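Local atomic coordinates of novel protein similar to vertebrate potassium voltage-gated channel, subfamily H (Eag-related) family (Danio rerio, PDB entry 3UKN), a protein that probably forms the pore of a voltage-gated delayed-rectifier potassium channel, represented here by its cytosolic C-linker and cyclic nucleotide-binding homology domain. Residues R92-I97 and R179-L184; E107-Q112 and D143-D148; D148-E153 and S194-D199. All coordinates share one frame; numbering follows the deposited sequence.

Contact 1: residues R92-I97 and R179-L184; sequences RSLSLI and REVLRL
Val181 is the centre of this small contact between helix 175-184 and the end of helix 88-96. It projects toward residues 92-97 and meets Ser93, Leu94 and Ile97, the last just after the helix. CG1 is anti to the backbone N (chi1 178°) and meets Ser93 and Leu94. CG2 meets Ile97 and also the Leu94 CD2 methyl.

The Leu94 side chain comes in at a slant. Its CD2 lies 3.7 Å from Val181 CG1, the closest approach between the segments. The same methyl is 3.9 Å from Val181 CB, so it rests against the branch point as well as a tip. The Leu94 CB does not aim at the other helix. Its CD2 branch makes up the difference.

Ile97 and Val181 run past each other in opposite directions. Ile97 CD1 reaches Val181 CG2 at 4.0 Å. Ser93 adds its CB, 4.1 Å from Val181 CG1. Its hydroxyl is hydrogen-bonded to the backbone O of Gly89, one turn earlier in its own helix. What joins the segments is therefore apolar packing, with Leu94 and Val181 buried.

In the cyclic nucleotide-binding homology domain, helix 88-96 precedes the beta roll and helix 175-184 follows it. Leu94 also touches Phe83 in the preceding loop. Leu96 faces helix 63-71, and Leu182 packs on Tyr188, Ala189 and Phe192 of helix 186-199.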
loop_
_atom_site.group_PDB
_atom_site.type_symbol
_atom_site.label_atom_id
_atom_site.label_comp_id
_atom_site.label_asym_id
_atom_site.label_seq_id
_atom_site.Cartn_x
_atom_site.Cartn_y
_atom_site.Cartn_z
ATOM N N ARG B 92 -19.960 9.234 -1.764
ATOM C CA ARG B 92 -19.706 8.381 -0.603
ATOM C C ARG B 92 -18.446 7.532 -0.776
ATOM O O ARG B 92 -17.542 7.589 0.055
ATOM C CB ARG B 92 -20.923 7.529 -0.258
ATOM C CG ARG B 92 -21.950 8.325 0.527
ATOM C CD ARG B 92 -23.251 7.581 0.691
ATOM N NE ARG B 92 -24.216 8.335 1.483
ATOM C CZ ARG B 92 -25.466 7.932 1.695
ATOM N NH1 ARG B 92 -25.883 6.789 1.163
ATOM N NH2 ARG B 92 -26.298 8.664 2.431
ATOM N N SER B 93 -18.394 6.762 -1.859
ATOM C CA SER B 93 -17.210 5.973 -2.226
ATOM C C SER B 93 -15.921 6.790 -2.153
ATOM O O SER B 93 -14.960 6.380 -1.527
ATOM C CB SER B 93 -17.372 5.400 -3.635
ATOM O OG SER B 93 -18.627 4.750 -3.784
ATOM N N LEU B 94 -15.910 7.956 -2.789
ATOM C CA LEU B 94 -14.736 8.811 -2.753
ATOM C C LEU B 94 -14.351 9.206 -1.345
ATOM O O LEU B 94 -13.168 9.283 -1.001
ATOM C CB LEU B 94 -14.953 10.080 -3.592
ATOM C CG LEU B 94 -14.921 9.904 -5.112
ATOM C CD1 LEU B 94 -15.157 11.241 -5.843
ATOM C CD2 LEU B 94 -13.594 9.305 -5.526
ATOM N N SER B 95 -15.341 9.493 -0.528
ATOM C CA SER B 95 -15.042 10.037 0.790
ATOM C C SER B 95 -14.396 8.972 1.654
ATOM O O SER B 95 -13.645 9.295 2.572
ATOM C CB SER B 95 -16.306 10.574 1.488
ATOM O OG SER B 95 -17.099 9.501 1.931
ATOM N N LEU B 96 -14.693 7.709 1.360
ATOM C CA LEU B 96 -14.139 6.604 2.139
ATOM C C LEU B 96 -12.671 6.242 1.810
ATOM O O LEU B 96 -12.051 5.478 2.547
ATOM C CB LEU B 96 -15.040 5.367 2.031
ATOM C CG LEU B 96 -16.459 5.491 2.596
ATOM C CD1 LEU B 96 -17.346 4.334 2.142
ATOM C CD2 LEU B 96 -16.435 5.607 4.116
ATOM N N ILE B 97 -12.124 6.776 0.714
ATOM C CA ILE B 97 -10.735 6.491 0.327
ATOM C C ILE B 97 -9.849 7.739 0.435
ATOM O O ILE B 97 -8.719 7.758 -0.047
ATOM C CB ILE B 97 -10.598 5.884 -1.125
ATOM C CG1 ILE B 97 -11.040 6.899 -2.200
ATOM C CG2 ILE B 97 -11.341 4.533 -1.247
ATOM C CD1 ILE B 97 -10.839 6.428 -3.657
ATOM N N ARG B 179 -9.337 6.187 -9.814
ATOM C CA ARG B 179 -9.675 5.672 -11.139
ATOM C C ARG B 179 -10.657 4.540 -11.013
ATOM O O ARG B 179 -11.509 4.349 -11.873
ATOM C CB ARG B 179 -8.430 5.222 -11.922
ATOM C CG ARG B 179 -7.556 6.385 -12.430
ATOM C CD ARG B 179 -6.177 5.889 -12.826
ATOM N NE ARG B 179 -5.282 6.955 -13.275
ATOM C CZ ARG B 179 -3.953 6.855 -13.282
ATOM N NH1 ARG B 179 -3.365 5.743 -12.844
ATOM N NH2 ARG B 179 -3.207 7.864 -13.717
ATOM N N GLU B 180 -10.529 3.785 -9.927
ATOM C CA GLU B 180 -11.411 2.659 -9.665
ATOM C C GLU B 180 -12.830 3.192 -9.450
ATOM O O GLU B 180 -13.792 2.712 -10.049
ATOM C CB GLU B 180 -10.912 1.883 -8.446
ATOM C CG GLU B 180 -11.805 0.738 -8.004
ATOM C CD GLU B 180 -11.164 -0.105 -6.909
ATOM O OE1 GLU B 180 -11.822 -1.048 -6.418
ATOM O OE2 GLU B 180 -10.000 0.170 -6.541
ATOM N N VAL B 181 -12.952 4.223 -8.627
ATOM C CA VAL B 181 -14.258 4.859 -8.407
ATOM C C VAL B 181 -14.900 5.446 -9.676
ATOM O O VAL B 181 -16.067 5.170 -9.966
ATOM C CB VAL B 181 -14.208 5.900 -7.295
ATOM C CG1 VAL B 181 -15.565 6.569 -7.146
ATOM C CG2 VAL B 181 -13.817 5.228 -5.998
ATOM N N LEU B 182 -14.143 6.227 -10.445
ATOM C CA LEU B 182 -14.683 6.806 -11.684
ATOM C C LEU B 182 -15.215 5.732 -12.645
ATOM O O LEU B 182 -16.225 5.928 -13.312
ATOM C CB LEU B 182 -13.643 7.679 -12.394
ATOM C CG LEU B 182 -13.157 8.904 -11.610
ATOM C CD1 LEU B 182 -12.082 9.630 -12.393
ATOM C CD2 LEU B 182 -14.298 9.851 -11.244
ATOM N N ARG B 183 -14.529 4.600 -12.697
ATOM C CA ARG B 183 -14.931 3.482 -13.546
ATOM C C ARG B 183 -16.321 2.924 -13.177
ATOM O O ARG B 183 -16.979 2.277 -13.987
ATOM C CB ARG B 183 -13.863 2.389 -13.463
ATOM C CG ARG B 183 -13.989 1.282 -14.470
ATOM C CD ARG B 183 -12.935 0.228 -14.192
ATOM N NE ARG B 183 -12.751 0.056 -12.754
ATOM C CZ ARG B 183 -13.593 -0.605 -11.965
ATOM N NH1 ARG B 183 -14.683 -1.169 -12.477
ATOM N NH2 ARG B 183 -13.343 -0.702 -10.666
ATOM N N LEU B 184 -16.768 3.191 -11.954
ATOM C CA LEU B 184 -18.049 2.691 -11.489
ATOM C C LEU B 184 -19.105 3.767 -11.673
ATOM O O LEU B 184 -20.294 3.491 -11.555
ATOM C CB LEU B 184 -17.954 2.289 -10.016
ATOM C CG LEU B 184 -16.796 1.339 -9.693
ATOM C CD1 LEU B 184 -16.575 1.244 -8.188
ATOM C CD2 LEU B 184 -17.034 -0.037 -10.312
#

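Contact 2: residues E107-Q112 and D143-D148; sequences EFLIRQ and DLIGSD
Beside the buried contact of Leu109 and Ile110 with Ile145, the Phe108 ring and the Arg111 guanidinium lie one over the other. Arg111 NH1 sits over the ring centre, 3.3 Å above its plane. In return, Phe108 CG lies over one face of the guanidinium, offset toward the rim. The backbone O of Ile110 is at the ring edge, in plane. Both flat groups lie well away from residues 143-148.

The fold is the beta roll of a cyclic nucleotide-binding homology domain, and this contact spans its interior between strands of two different sheets. Leu109 and Ile110 form a classic beta bulge opposite Val162. Consistent with the bulge, both successive side chains point toward residues 143-148. The backbones stand apart, with the CA atoms of Ile110 and Ile145 10.0 Å from each other, and apolar side chains fill the distance. Tyr120 touches both Leu109 and Ile110, and Val122 lies against Ile145.

Ile110 also touches Leu204, just beyond strand 200-203. In KCNH channels this C-terminal strand occupies the pocket that binds cyclic nucleotide in related channels.

Ile145 offers a different methyl to each partner. CG2, anti to the backbone N, faces Ile110 CD1 at 4.4 Å. CD1 meets Leu109 CD2 tip to tip at 3.9 Å.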
loop_
_atom_site.group_PDB
_atom_site.type_symbol
_atom_site.label_atom_id
_atom_site.label_comp_id
_atom_site.label_asym_id
_atom_site.label_seq_id
_atom_site.Cartn_x
_atom_site.Cartn_y
_atom_site.Cartn_z
ATOM N N GLU B 107 9.769 19.749 3.608
ATOM C CA GLU B 107 9.502 18.355 3.245
ATOM C C GLU B 107 8.890 18.310 1.841
ATOM O O GLU B 107 7.972 19.076 1.541
ATOM C CB GLU B 107 8.589 17.674 4.286
ATOM C CG GLU B 107 8.035 16.303 3.862
ATOM C CD GLU B 107 7.146 15.638 4.937
ATOM O OE1 GLU B 107 7.034 16.192 6.059
ATOM O OE2 GLU B 107 6.555 14.562 4.652
ATOM N N PHE B 108 9.405 17.432 0.980
ATOM C CA PHE B 108 8.905 17.335 -0.400
ATOM C C PHE B 108 7.571 16.597 -0.465
ATOM O O PHE B 108 7.481 15.434 -0.056
ATOM C CB PHE B 108 9.915 16.613 -1.310
ATOM C CG PHE B 108 11.082 17.461 -1.723
ATOM C CD1 PHE B 108 11.095 18.090 -2.966
ATOM C CD2 PHE B 108 12.170 17.626 -0.873
ATOM C CE1 PHE B 108 12.168 18.877 -3.350
ATOM C CE2 PHE B 108 13.255 18.421 -1.252
ATOM C CZ PHE B 108 13.251 19.044 -2.497
ATOM N N LEU B 109 6.539 17.255 -0.982
ATOM C CA LEU B 109 5.277 16.570 -1.255
ATOM C C LEU B 109 5.462 15.749 -2.515
ATOM O O LEU B 109 5.065 14.588 -2.577
ATOM C CB LEU B 109 4.149 17.580 -1.436
ATOM C CG LEU B 109 2.812 16.994 -1.877
ATOM C CD1 LEU B 109 2.384 15.982 -0.844
ATOM C CD2 LEU B 109 1.776 18.092 -2.015
ATOM N N ILE B 110 6.124 16.363 -3.499
ATOM C CA ILE B 110 6.362 15.774 -4.815
ATOM C C ILE B 110 7.751 16.162 -5.318
ATOM O O ILE B 110 8.168 17.305 -5.168
ATOM C CB ILE B 110 5.315 16.293 -5.811
ATOM C CG1 ILE B 110 4.035 15.474 -5.676
ATOM C CG2 ILE B 110 5.846 16.253 -7.239
ATOM C CD1 ILE B 110 2.784 16.259 -5.905
ATOM N N ARG B 111 8.477 15.209 -5.897
ATOM C CA ARG B 111 9.783 15.513 -6.482
ATOM C C ARG B 111 9.659 15.508 -7.992
ATOM O O ARG B 111 9.071 14.592 -8.577
ATOM C CB ARG B 111 10.840 14.499 -6.053
ATOM C CG ARG B 111 11.338 14.656 -4.627
ATOM C CD ARG B 111 12.511 13.703 -4.325
ATOM N NE ARG B 111 12.840 13.690 -2.900
ATOM C CZ ARG B 111 13.581 14.613 -2.286
ATOM N NH1 ARG B 111 14.101 15.630 -2.965
ATOM N NH2 ARG B 111 13.809 14.520 -0.987
ATOM N N GLN B 112 10.205 16.544 -8.618
ATOM C CA GLN B 112 10.120 16.687 -10.063
ATOM C C GLN B 112 10.597 15.408 -10.755
ATOM O O GLN B 112 11.616 14.824 -10.375
ATOM C CB GLN B 112 10.941 17.887 -10.523
ATOM C CG GLN B 112 10.970 18.047 -12.028
ATOM C CD GLN B 112 11.657 19.313 -12.459
ATOM O OE1 GLN B 112 11.890 20.210 -11.652
ATOM N NE2 GLN B 112 11.993 19.395 -13.741
ATOM N N ASP B 143 -6.252 24.916 -2.018
ATOM C CA ASP B 143 -5.654 24.617 -3.312
ATOM C C ASP B 143 -5.612 23.109 -3.621
ATOM O O ASP B 143 -5.332 22.274 -2.752
ATOM C CB ASP B 143 -4.254 25.243 -3.435
ATOM C CG ASP B 143 -4.290 26.778 -3.520
ATOM O OD1 ASP B 143 -5.330 27.336 -3.914
ATOM O OD2 ASP B 143 -3.276 27.430 -3.200
ATOM N N LEU B 144 -5.896 22.776 -4.872
ATOM C CA LEU B 144 -5.861 21.407 -5.343
ATOM C C LEU B 144 -4.620 21.202 -6.204
ATOM O O LEU B 144 -4.359 21.984 -7.120
ATOM C CB LEU B 144 -7.111 21.107 -6.162
ATOM C CG LEU B 144 -7.313 19.656 -6.629
ATOM C CD1 LEU B 144 -7.687 18.738 -5.464
ATOM C CD2 LEU B 144 -8.380 19.587 -7.718
ATOM N N ILE B 145 -3.855 20.154 -5.907
ATOM C CA ILE B 145 -2.633 19.851 -6.635
ATOM C C ILE B 145 -2.744 18.514 -7.363
ATOM O O ILE B 145 -3.097 17.497 -6.757
ATOM C CB ILE B 145 -1.433 19.777 -5.687
ATOM C CG1 ILE B 145 -1.342 21.056 -4.850
ATOM C CG2 ILE B 145 -0.132 19.558 -6.472
ATOM C CD1 ILE B 145 -0.458 20.900 -3.616
ATOM N N GLY B 146 -2.430 18.509 -8.660
ATOM C CA GLY B 146 -2.549 17.294 -9.438
ATOM C C GLY B 146 -2.205 17.436 -10.903
ATOM O O GLY B 146 -1.245 18.111 -11.285
ATOM N N SER B 147 -3.004 16.774 -11.725
ATOM C CA SER B 147 -2.805 16.768 -13.157
ATOM C C SER B 147 -4.163 16.709 -13.846
ATOM O O SER B 147 -5.166 16.353 -13.230
ATOM C CB SER B 147 -1.946 15.572 -13.553
ATOM O OG SER B 147 -1.968 15.363 -14.946
ATOM N N ASP B 148 -4.181 17.074 -15.123
ATOM C CA ASP B 148 -5.402 17.176 -15.904
ATOM C C ASP B 148 -5.777 15.883 -16.631
ATOM O O ASP B 148 -6.886 15.774 -17.136
ATOM C CB ASP B 148 -5.266 18.311 -16.926
ATOM C CG ASP B 148 -4.177 18.045 -17.944
ATOM O OD1 ASP B 148 -2.989 18.152 -17.586
ATOM O OD2 ASP B 148 -4.505 17.729 -19.106
#

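Contact 3: residues D148-E153 and S194-D199; sequences DSLTKE and SEIQHD
Asp148 and Gln197 meet where the loop after strand 144-146 passes the last turns of helix 186-199. Of the Asp148 atoms, CB comes nearest to Gln197, 3.6 Å from NE2. It sits across the outer part of the glutamine and also touches CG and CD, each at 3.9 Å. Further out, Asp148 CG is 4.1 Å from Gln197 NE2. The carboxylate and amide planes are only 19° apart. Asp148 OD2 stays 4.2 Å from Gln197 NE2, too far for a hydrogen bond. The other oxygen, OD1, is engaged outside the two segments. It accepts from Asn203 ND2 and forms a salt bridge with Arg205 NE.

The loop lies where the phosphate-binding cassette is found in related cyclic nucleotide-binding domains, and probably corresponds to part of it. Here Asp148 binds Asn203 and Arg205, in and just after strand 200-203, consistent with that strand filling the nucleotide pocket in KCNH channels.

Two residues on, Leu150 points at the helix. Its side chain crosses that of Ile196 at about a right angle, and the two CD1 methyls touch. The modelled separation, Leu150 CD1 to Ile196 CD1 at 3.3 Å, is tighter than normal van der Waals contact, so its exact value is doubtful. Leu150 also packs on Phe192 of the same helix and on Leu175 and Leu178 of helix 175-184.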
loop_
_atom_site.group_PDB
_atom_site.type_symbol
_atom_site.label_atom_id
_atom_site.label_comp_id
_atom_site.label_asym_id
_atom_site.label_seq_id
_atom_site.Cartn_x
_atom_site.Cartn_y
_atom_site.Cartn_z
ATOM N N ASP B 148 -4.181 17.074 -15.123
ATOM C CA ASP B 148 -5.402 17.176 -15.904
ATOM C C ASP B 148 -5.777 15.883 -16.631
ATOM O O ASP B 148 -6.886 15.774 -17.136
ATOM C CB ASP B 148 -5.266 18.311 -16.926
ATOM C CG ASP B 148 -4.177 18.045 -17.944
ATOM O OD1 ASP B 148 -2.989 18.152 -17.586
ATOM O OD2 ASP B 148 -4.505 17.729 -19.106
ATOM N N SER B 149 -4.881 14.903 -16.703
ATOM C CA SER B 149 -5.232 13.676 -17.434
ATOM C C SER B 149 -5.274 12.432 -16.558
ATOM O O SER B 149 -4.509 11.492 -16.755
ATOM C CB SER B 149 -4.305 13.458 -18.632
ATOM O OG SER B 149 -4.795 14.141 -19.772
ATOM N N LEU B 150 -6.202 12.425 -15.609
ATOM C CA LEU B 150 -6.179 11.458 -14.531
ATOM C C LEU B 150 -6.811 10.111 -14.862
ATOM O O LEU B 150 -6.630 9.149 -14.115
ATOM C CB LEU B 150 -6.843 12.053 -13.289
ATOM C CG LEU B 150 -6.186 13.328 -12.753
ATOM C CD1 LEU B 150 -6.924 13.848 -11.530
ATOM C CD2 LEU B 150 -4.728 13.075 -12.413
ATOM N N THR B 151 -7.545 10.024 -15.965
ATOM C CA THR B 151 -8.359 8.835 -16.189
ATOM C C THR B 151 -7.932 7.962 -17.362
ATOM O O THR B 151 -8.691 7.090 -17.776
ATOM C CB THR B 151 -9.867 9.174 -16.356
ATOM O OG1 THR B 151 -10.105 9.750 -17.647
ATOM C CG2 THR B 151 -10.343 10.130 -15.264
ATOM N N LYS B 152 -6.735 8.172 -17.900
ATOM C CA LYS B 152 -6.311 7.356 -19.036
ATOM C C LYS B 152 -6.345 5.857 -18.684
ATOM O O LYS B 152 -7.321 5.187 -19.003
ATOM C CB LYS B 152 -4.961 7.822 -19.599
ATOM C CG LYS B 152 -4.794 9.334 -19.612
ATOM C CD LYS B 152 -5.254 9.992 -20.905
ATOM C CE LYS B 152 -6.754 9.876 -21.117
ATOM N NZ LYS B 152 -7.228 10.785 -22.193
ATOM N N GLU B 153 -5.327 5.326 -18.010
ATOM C CA GLU B 153 -4.179 6.080 -17.546
ATOM C C GLU B 153 -3.056 5.124 -17.206
ATOM O O GLU B 153 -3.268 3.920 -17.053
ATOM C CB GLU B 153 -4.547 6.920 -16.323
ATOM N N SER B 194 -13.992 17.142 -17.672
ATOM C CA SER B 194 -14.329 18.493 -18.088
ATOM C C SER B 194 -14.304 19.526 -16.978
ATOM O O SER B 194 -14.344 20.718 -17.272
ATOM C CB SER B 194 -15.692 18.523 -18.775
ATOM O OG SER B 194 -15.638 17.815 -20.002
ATOM N N GLU B 195 -14.258 19.097 -15.715
ATOM C CA GLU B 195 -14.379 20.063 -14.616
ATOM C C GLU B 195 -13.138 20.236 -13.736
ATOM O O GLU B 195 -12.949 21.284 -13.109
ATOM C CB GLU B 195 -15.572 19.730 -13.722
ATOM C CG GLU B 195 -16.856 19.408 -14.459
ATOM C CD GLU B 195 -17.748 20.608 -14.660
ATOM O OE1 GLU B 195 -17.458 21.661 -14.066
ATOM O OE2 GLU B 195 -18.739 20.496 -15.413
ATOM N N ILE B 196 -12.297 19.218 -13.671
ATOM C CA ILE B 196 -11.184 19.268 -12.746
ATOM C C ILE B 196 -10.289 20.473 -12.997
ATOM O O ILE B 196 -9.687 21.031 -12.064
ATOM C CB ILE B 196 -10.347 17.976 -12.791
ATOM C CG1 ILE B 196 -9.268 18.000 -11.687
ATOM C CG2 ILE B 196 -9.765 17.754 -14.198
ATOM C CD1 ILE B 196 -8.330 16.852 -11.766
ATOM N N GLN B 197 -10.190 20.909 -14.241
ATOM C CA GLN B 197 -9.239 21.979 -14.502
ATOM C C GLN B 197 -9.659 23.332 -13.906
ATOM O O GLN B 197 -8.795 24.151 -13.574
ATOM C CB GLN B 197 -8.916 22.088 -15.982
ATOM C CG GLN B 197 -7.989 21.010 -16.476
ATOM C CD GLN B 197 -7.835 21.043 -18.000
ATOM O OE1 GLN B 197 -8.804 20.849 -18.735
ATOM N NE2 GLN B 197 -6.620 21.289 -18.471
ATOM N N HIS B 198 -10.963 23.571 -13.753
ATOM C CA HIS B 198 -11.408 24.799 -13.086
ATOM C C HIS B 198 -10.910 24.868 -11.632
ATOM O O HIS B 198 -10.764 25.950 -11.065
ATOM C CB HIS B 198 -12.943 24.900 -13.041
ATOM C CG HIS B 198 -13.613 24.864 -14.377
ATOM N ND1 HIS B 198 -14.581 23.935 -14.694
ATOM C CD2 HIS B 198 -13.482 25.662 -15.463
ATOM C CE1 HIS B 198 -15.008 24.149 -15.928
ATOM N NE2 HIS B 198 -14.360 25.194 -16.413
ATOM N N ASP B 199 -10.710 23.712 -11.002
ATOM C CA ASP B 199 -10.374 23.693 -9.579
ATOM C C ASP B 199 -8.899 23.398 -9.324
ATOM O O ASP B 199 -8.421 23.543 -8.195
ATOM C CB ASP B 199 -11.255 22.689 -8.839
ATOM C CG ASP B 199 -12.697 23.162 -8.718
ATOM O OD1 ASP B 199 -12.916 24.363 -8.468
ATOM O OD2 ASP B 199 -13.614 22.339 -8.896
#

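All three contacts belong to the cyclic nucleotide-binding homology domain. Contact 2 lies inside the beta roll, with contacts 1 and 3 among the helices flanking it. Centre to centre, contacts 1 and 2 are about 21 Å apart; contact 3 is about 15 Å from contact 1 and about 14 Å from contact 2. Along the chain, contact 2 nests within the loop closed by contact 1. Contact 3 follows contact 2, shares Asp148 with it and crosses contact 1. Arg179 NE probably hydrogen-bonds to Leu150 O at 2.7 Å, tying contact 1 to contact 3. Ser147 O touches Ile196 CD1 between contacts 2 and 3, and residues around strand 200-203 neighbour both.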